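Local coordinates for Lmo2470 protein (Listeria monocytogenes EGD-e, PDB 5HL3) that is the internalin InlP, a leucine-rich-repeat protein that binds calcium ions, interacts with afadin and facilitates basement membrane crossing, at residues 317-320 with 321-324; 343-346 with 347-350; 330-333 with 334-338. One frame throughout, in Å; residues are numbered along the deposited sequence.

Contact 1: 317-320 with 321-324. With CA (calcium ion), chain G.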
loop_
_atom_site.group_PDB
_atom_site.type_symbol
_atom_site.label_atom_id
_atom_site.label_comp_id
_atom_site.label_asym_id
_atom_site.label_seq_id
_atom_site.Cartn_x
_atom_site.Cartn_y
_atom_site.Cartn_z
ATOM N N VAL A 317 2.324 -34.395 -15.481
ATOM C CA VAL A 317 1.218 -33.497 -15.738
ATOM C C VAL A 317 0.275 -34.218 -16.696
ATOM O O VAL A 317 0.718 -34.706 -17.752
ATOM C CB VAL A 317 1.689 -32.209 -16.417
ATOM C CG1 VAL A 317 0.501 -31.321 -16.748
ATOM C CG2 VAL A 317 2.692 -31.472 -15.539
ATOM N N ASN A 318 -1.002 -34.271 -16.337
ATOM C CA ASN A 318 -2.053 -34.885 -17.131
ATOM C C ASN A 318 -2.806 -33.724 -17.778
ATOM O O ASN A 318 -3.708 -33.138 -17.187
ATOM C CB ASN A 318 -2.944 -35.753 -16.232
ATOM C CG ASN A 318 -2.129 -36.686 -15.302
ATOM O OD1 ASN A 318 -1.310 -37.495 -15.781
ATOM N ND2 ASN A 318 -2.337 -36.568 -13.969
ATOM N N GLU A 319 -2.423 -33.372 -19.006
ATOM C CA GLU A 319 -2.999 -32.192 -19.669
ATOM C C GLU A 319 -4.450 -32.317 -20.116
ATOM O O GLU A 319 -5.149 -31.310 -20.164
ATOM C CB GLU A 319 -2.121 -31.708 -20.828
ATOM C CG GLU A 319 -1.122 -30.640 -20.412
ATOM C CD GLU A 319 -1.803 -29.347 -19.960
ATOM O OE1 GLU A 319 -3.050 -29.239 -20.077
ATOM O OE2 GLU A 319 -1.099 -28.415 -19.501
ATOM N N GLU A 320 -4.919 -33.517 -20.430
ATOM C CA GLU A 320 -6.348 -33.655 -20.798
ATOM C C GLU A 320 -7.278 -33.351 -19.617
ATOM O O GLU A 320 -8.139 -32.469 -19.704
ATOM C CB GLU A 320 -6.659 -35.023 -21.423
ATOM C CG GLU A 320 -6.259 -35.158 -22.889
ATOM C CD GLU A 320 -7.179 -34.407 -23.870
ATOM O OE1 GLU A 320 -7.492 -34.981 -24.952
ATOM O OE2 GLU A 320 -7.584 -33.254 -23.582
ATOM N N GLY A 321 -7.059 -34.030 -18.498
ATOM C CA GLY A 321 -7.911 -33.862 -17.335
ATOM C C GLY A 321 -7.495 -32.750 -16.399
ATOM O O GLY A 321 -8.134 -32.561 -15.376
ATOM N N ASN A 322 -6.437 -32.002 -16.746
ATOM C CA ASN A 322 -5.915 -30.932 -15.902
ATOM C C ASN A 322 -5.650 -31.382 -14.460
ATOM O O ASN A 322 -6.190 -30.834 -13.504
ATOM C CB ASN A 322 -6.816 -29.676 -15.934
ATOM C CG ASN A 322 -6.700 -28.895 -17.239
ATOM O OD1 ASN A 322 -6.191 -29.387 -18.241
ATOM N ND2 ASN A 322 -7.163 -27.658 -17.212
ATOM N N THR A 323 -4.818 -32.404 -14.327
ATOM C CA THR A 323 -4.413 -32.862 -12.989
ATOM C C THR A 323 -2.910 -33.121 -13.045
ATOM O O THR A 323 -2.292 -33.113 -14.115
ATOM C CB THR A 323 -5.133 -34.159 -12.554
ATOM O OG1 THR A 323 -4.819 -35.196 -13.457
ATOM C CG2 THR A 323 -6.660 -34.008 -12.505
ATOM N N ILE A 324 -2.326 -33.331 -11.868
ATOM C CA ILE A 324 -0.910 -33.631 -11.711
ATOM C C ILE A 324 -0.806 -34.863 -10.825
ATOM O O ILE A 324 -1.472 -34.930 -9.794
ATOM C CB ILE A 324 -0.136 -32.455 -11.087
ATOM C CG1 ILE A 324 -0.210 -31.231 -11.994
ATOM C CG2 ILE A 324 1.311 -32.842 -10.811
ATOM C CD1 ILE A 324 0.325 -29.949 -11.370
HETATM CA CA CA G . -5.470 -28.992 -20.396
HETATM O O HOH W 1 -7.629 -29.668 -20.763
HETATM O O HOH W 2 -6.324 -27.257 -22.225
HETATM O O HOH W 3 -4.864 -29.682 -22.686
HETATM O O HOH W 4 -4.870 -26.862 -19.717
#

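Contact 2: 343-346 with 347-350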
loop_
_atom_site.group_PDB
_atom_site.type_symbol
_atom_site.label_atom_id
_atom_site.label_comp_id
_atom_site.label_asym_id
_atom_site.label_seq_id
_atom_site.Cartn_x
_atom_site.Cartn_y
_atom_site.Cartn_z
ATOM N N ASN A 343 7.294 -23.370 -12.034
ATOM C CA ASN A 343 7.777 -21.993 -12.303
ATOM C C ASN A 343 9.007 -21.669 -11.473
ATOM O O ASN A 343 9.203 -20.556 -11.014
ATOM C CB ASN A 343 6.673 -20.912 -12.124
ATOM C CG ASN A 343 6.923 -19.713 -12.992
ATOM O OD1 ASN A 343 7.396 -19.884 -14.095
ATOM N ND2 ASN A 343 6.644 -18.506 -12.497
ATOM N N HIS A 344 9.865 -22.663 -11.284
ATOM C CA HIS A 344 11.103 -22.418 -10.579
ATOM C C HIS A 344 11.947 -21.382 -11.336
ATOM O O HIS A 344 12.185 -21.518 -12.544
ATOM C CB HIS A 344 11.956 -23.685 -10.511
ATOM C CG HIS A 344 11.351 -24.799 -9.723
ATOM N ND1 HIS A 344 11.535 -24.930 -8.369
ATOM C CD2 HIS A 344 10.641 -25.881 -10.115
ATOM C CE1 HIS A 344 10.957 -26.040 -7.951
ATOM N NE2 HIS A 344 10.398 -26.631 -8.996
ATOM N N ASN A 345 12.387 -20.369 -10.615
ATOM C CA ASN A 345 13.253 -19.335 -11.171
ATOM C C ASN A 345 14.432 -19.223 -10.234
ATOM O O ASN A 345 14.407 -18.502 -9.228
ATOM C CB ASN A 345 12.527 -18.007 -11.324
ATOM C CG ASN A 345 13.319 -17.016 -12.156
ATOM O OD1 ASN A 345 14.546 -17.069 -12.186
ATOM N ND2 ASN A 345 12.633 -16.122 -12.831
ATOM N N TYR A 346 15.433 -20.033 -10.531
ATOM C CA TYR A 346 16.601 -20.124 -9.672
ATOM C C TYR A 346 17.363 -18.816 -9.628
ATOM O O TYR A 346 17.878 -18.445 -8.575
ATOM C CB TYR A 346 17.489 -21.307 -10.089
ATOM C CG TYR A 346 16.743 -22.637 -10.079
ATOM C CD1 TYR A 346 16.294 -23.202 -8.882
ATOM C CD2 TYR A 346 16.482 -23.332 -11.270
ATOM C CE1 TYR A 346 15.601 -24.412 -8.866
ATOM C CE2 TYR A 346 15.794 -24.537 -11.267
ATOM C CZ TYR A 346 15.358 -25.073 -10.065
ATOM O OH TYR A 346 14.674 -26.275 -10.060
ATOM N N ALA A 347 17.359 -18.075 -10.736
ATOM C CA ALA A 347 18.053 -16.799 -10.798
ATOM C C ALA A 347 17.412 -15.762 -9.874
ATOM O O ALA A 347 18.121 -14.988 -9.261
ATOM C CB ALA A 347 18.104 -16.281 -12.240
ATOM N N THR A 348 16.088 -15.743 -9.759
ATOM C CA THR A 348 15.415 -14.742 -8.934
ATOM C C THR A 348 14.941 -15.244 -7.582
ATOM O O THR A 348 14.531 -14.442 -6.764
ATOM C CB THR A 348 14.154 -14.175 -9.636
ATOM O OG1 THR A 348 13.114 -15.173 -9.647
ATOM C CG2 THR A 348 14.458 -13.693 -11.030
ATOM N N GLY A 349 14.919 -16.559 -7.356
ATOM C CA GLY A 349 14.315 -17.127 -6.135
ATOM C C GLY A 349 12.801 -17.355 -6.230
ATOM O O GLY A 349 12.197 -17.840 -5.277
ATOM N N GLY A 350 12.183 -17.060 -7.370
ATOM C CA GLY A 350 10.747 -17.301 -7.503
ATOM C C GLY A 350 10.375 -18.771 -7.611
ATOM O O GLY A 350 11.145 -19.572 -8.140
#

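Contact 3: 330-333 with 334-338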
loop_
_atom_site.group_PDB
_atom_site.type_symbol
_atom_site.label_atom_id
_atom_site.label_comp_id
_atom_site.label_asym_id
_atom_site.label_seq_id
_atom_site.Cartn_x
_atom_site.Cartn_y
_atom_site.Cartn_z
ATOM N N ALA A 330 5.826 -46.244 -4.062
ATOM C CA ALA A 330 6.857 -47.010 -3.341
ATOM C C ALA A 330 6.920 -46.692 -1.843
ATOM O O ALA A 330 7.634 -47.372 -1.108
ATOM C CB ALA A 330 8.229 -46.804 -3.980
ATOM N N LEU A 331 6.163 -45.692 -1.389
ATOM C CA LEU A 331 6.190 -45.285 0.030
ATOM C C LEU A 331 5.480 -46.285 0.925
ATOM O O LEU A 331 4.485 -46.892 0.525
ATOM C CB LEU A 331 5.543 -43.912 0.212
ATOM C CG LEU A 331 6.155 -42.763 -0.589
ATOM C CD1 LEU A 331 5.448 -41.448 -0.328
ATOM C CD2 LEU A 331 7.635 -42.619 -0.282
ATOM N N SER A 332 5.989 -46.450 2.140
ATOM C CA SER A 332 5.378 -47.363 3.093
ATOM C C SER A 332 4.259 -46.622 3.855
ATOM O O SER A 332 4.139 -45.387 3.755
ATOM C CB SER A 332 6.442 -47.892 4.057
ATOM O OG SER A 332 7.023 -46.818 4.773
ATOM N N PRO A 333 3.417 -47.363 4.599
ATOM C CA PRO A 333 2.335 -46.687 5.324
ATOM C C PRO A 333 2.847 -45.631 6.304
ATOM O O PRO A 333 3.913 -45.793 6.893
ATOM C CB PRO A 333 1.632 -47.836 6.064
ATOM C CG PRO A 333 1.956 -49.040 5.250
ATOM C CD PRO A 333 3.360 -48.823 4.786
ATOM N N GLY A 334 2.103 -44.542 6.447
ATOM C CA GLY A 334 2.485 -43.486 7.368
ATOM C C GLY A 334 1.834 -42.189 6.968
ATOM O O GLY A 334 0.952 -42.176 6.105
ATOM N N GLU A 335 2.288 -41.104 7.592
ATOM C CA GLU A 335 1.804 -39.763 7.309
ATOM C C GLU A 335 2.914 -38.997 6.608
ATOM O O GLU A 335 4.045 -38.964 7.091
ATOM C CB GLU A 335 1.460 -39.038 8.613
ATOM C CG GLU A 335 0.496 -39.755 9.537
ATOM C CD GLU A 335 -0.934 -39.876 9.010
ATOM O OE1 GLU A 335 -1.305 -39.079 8.128
ATOM O OE2 GLU A 335 -1.666 -40.769 9.540
ATOM N N TYR A 336 2.574 -38.335 5.501
ATOM C CA TYR A 336 3.549 -37.648 4.664
ATOM C C TYR A 336 3.147 -36.228 4.321
ATOM O O TYR A 336 1.959 -35.923 4.199
ATOM C CB TYR A 336 3.721 -38.421 3.353
ATOM C CG TYR A 336 4.278 -39.819 3.547
ATOM C CD1 TYR A 336 3.449 -40.897 3.831
ATOM C CD2 TYR A 336 5.652 -40.067 3.411
ATOM C CE1 TYR A 336 3.962 -42.170 4.008
ATOM C CE2 TYR A 336 6.171 -41.330 3.581
ATOM C CZ TYR A 336 5.334 -42.384 3.881
ATOM O OH TYR A 336 5.882 -43.636 4.057
ATOM N N LYS A 337 4.153 -35.366 4.173
ATOM C CA LYS A 337 3.985 -33.980 3.702
ATOM C C LYS A 337 4.496 -33.944 2.261
ATOM O O LYS A 337 5.686 -34.187 2.030
ATOM C CB LYS A 337 4.799 -33.024 4.537
ATOM C CG LYS A 337 4.372 -32.930 5.987
ATOM C CD LYS A 337 4.984 -31.716 6.683
ATOM C CE LYS A 337 6.492 -31.843 6.856
ATOM N NZ LYS A 337 6.955 -33.085 7.505
ATOM N N LEU A 338 3.596 -33.691 1.320
ATOM C CA LEU A 338 3.922 -33.629 -0.120
ATOM C C LEU A 338 3.968 -32.182 -0.597
ATOM O O LEU A 338 3.302 -31.313 -0.046
ATOM C CB LEU A 338 2.902 -34.409 -0.966
ATOM C CG LEU A 338 3.193 -35.897 -1.187
ATOM C CD1 LEU A 338 3.359 -36.666 0.108
ATOM C CD2 LEU A 338 2.155 -36.574 -2.086
HETATM O O HOH W 5 8.465 -45.318 2.782
#

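Contact 1: 317-320 with 321-324
V317 lies alongside the T323 carbonyl, its C 3.8 Å from T323 O, and pairs with I324 in a non-hydrogen-bonded antiparallel pair. Both side chains of that pair are on the same face of the sheet; there V317 packs on F288 of helix 285-292 and I324 on I282 of neighbouring strand 280-283. N318 turns to the other face and sits opposite T323 in a hydrogen-bonded pair. Its N donates to T323 O at 2.8 Å, and T323 N returns a longer bond that reaches N318 O in the carbonyl plane on a lone pair. The side chains repeat the pairing. With CG anti to the carbonyl carbon (chi1 -48°), the amide of N318 turns toward T323, and ND2 donates to OG1 of T323 at 2.9 Å in a moderately bent bond, 152° at the hydrogen. ND2 is also bonded to T325 OG1, so two threonine hydroxyls fix the rotation of this amide. N322 and T323 both face N318, which makes this end of the 310-318/323-326 hairpin a G1 beta bulge; N322 takes the left-handed backbone conformation. The loop that the bulge closes holds a calcium ion. E319 grips the metal twice, through its backbone O at 2.4 Å and, in one of its two conformers, through OE1 at 2.5 Å, its chain folding back at chi2 to close the chelate. N322, at the other end of the loop, adds OD1 at 2.3 Å from the calcium, its amide plane nearly perpendicular (88°) to the E319 carboxylate. E319 O and N322 OD1 lie only 2.9 Å apart, two oxygens brought together by the shared ion. Four waters fill the remaining positions of a seven-oxygen shell, and one of them donates to E320 O at 3.0 Å.

Contact 2: 343-346 with 347-350
A347 brings its CB to 3.6 Å from N345 OD1, beginning a wrap of the loop around the N345 side chain. T348 meets that side chain with both its backbone N and its own side chain. The N donates to N345 OD1 at 3.2 Å, approaching from well above the carbonyl plane of the amide, 62° out of it, and so using no lone pair. The same N also reaches N345 O, though only weakly. The T348 side chain crosses that of N345 at about a right angle: OG1 rests on the amide carbon CG, 3.1 Å away, while CG2 lies over the same face, toward its outer edge, 3.5 Å from ND2. N345 offers its amide to the threonine because CG is anti to the backbone N (chi1 -168°), swinging the group over the loop. G349, with a positive phi, turns the chain back, and its N gives N345 O a short but bent, weak bond of 2.7 Å. G350 closes the loop through both its N and its O: the N donates to T348 OG1 at 3.1 Å, and the O accepts from N345 N at 2.9 Å. Before the loop, N343 and H344 are anchored elsewhere, N343 to V297 and Q263, H344 through NE2 to T302; the hydroxyl of Y346 lies over one face of the H344 ring, offset toward its rim. The bond from G350 N to T348 OG1 defines an ST turn, here set in the exposed loop that connects the adjacent antiparallel strands 334-345 and 350-360.

Contact 3: 330-333 with 334-338
The Y336 ring has the methyl CD1 of L331 over one face and the carbonyl oxygen of S332 at its edge, near the ring plane. The methyl makes a CH-pi contact, 4.1 Å from the ring centroid and 17° off the normal; it is displaced toward the rim, so its nearest ring atoms are CD2 and CE2. Along the ring the two side chains run in opposite directions, and CB of L331 comes to 3.9 Å from Y336 OH, so that the leucine follows the ring from the middle to the phenol end. At that end the hydroxyl donates to S332 O in a very short hydrogen bond of 2.5 Å. The same oxygen lies 3.2 Å from ring carbon CE1 of Y336, as fits an acceptor held close to the ring plane. A water ties in the backbone N of S332: it accepts from S332 N at 2.8 Å and donates weakly to Y336 OH at 3.3 Å. The phenol thus meets S332 directly and, more weakly, through this water. Y336 points back over the preceding loop with CG anti to its carbonyl carbon (chi1 -63°), and its backbone pairs with V358 of strand 350-360. Between loop and strand, P333 and G334 make the bend; G334 has backbone angles of a kind open to glycine alone, and its extended chain leads straight into pairing with I360. L331 faces inward onto Y305 and I360, while its O is bonded to Q276 NE2. A tyrosine near the start of a strand whose hydroxyl binds the backbone four residues earlier, in an arch between non-neighbouring strands 323-326 and 334-345, is a tyrosine corner, a motif of Greek-key beta folds.

In the fold
All three contacts lie at the surface of the C-terminal beta domain, on connections of one mixed sheet; none belongs to its core, although each includes a buried residue. Contacts 2 and 3 sit at opposite ends of strand 334-345, their centres about 28 Å apart, while contact 1 caps the 310-318/323-326 hairpin about 23 Å from the centre of either. Contacts 1 and 2 close tight four-residue loops with a positive-phi residue last, N322 and G349, but a calcium ion organises the first, and the second relies on backbone bonds helped by an asparagine amide and a threonine hydroxyl. Contact 3 spans an arch rather than a hairpin and adds ring and methyl packing to its phenol bond.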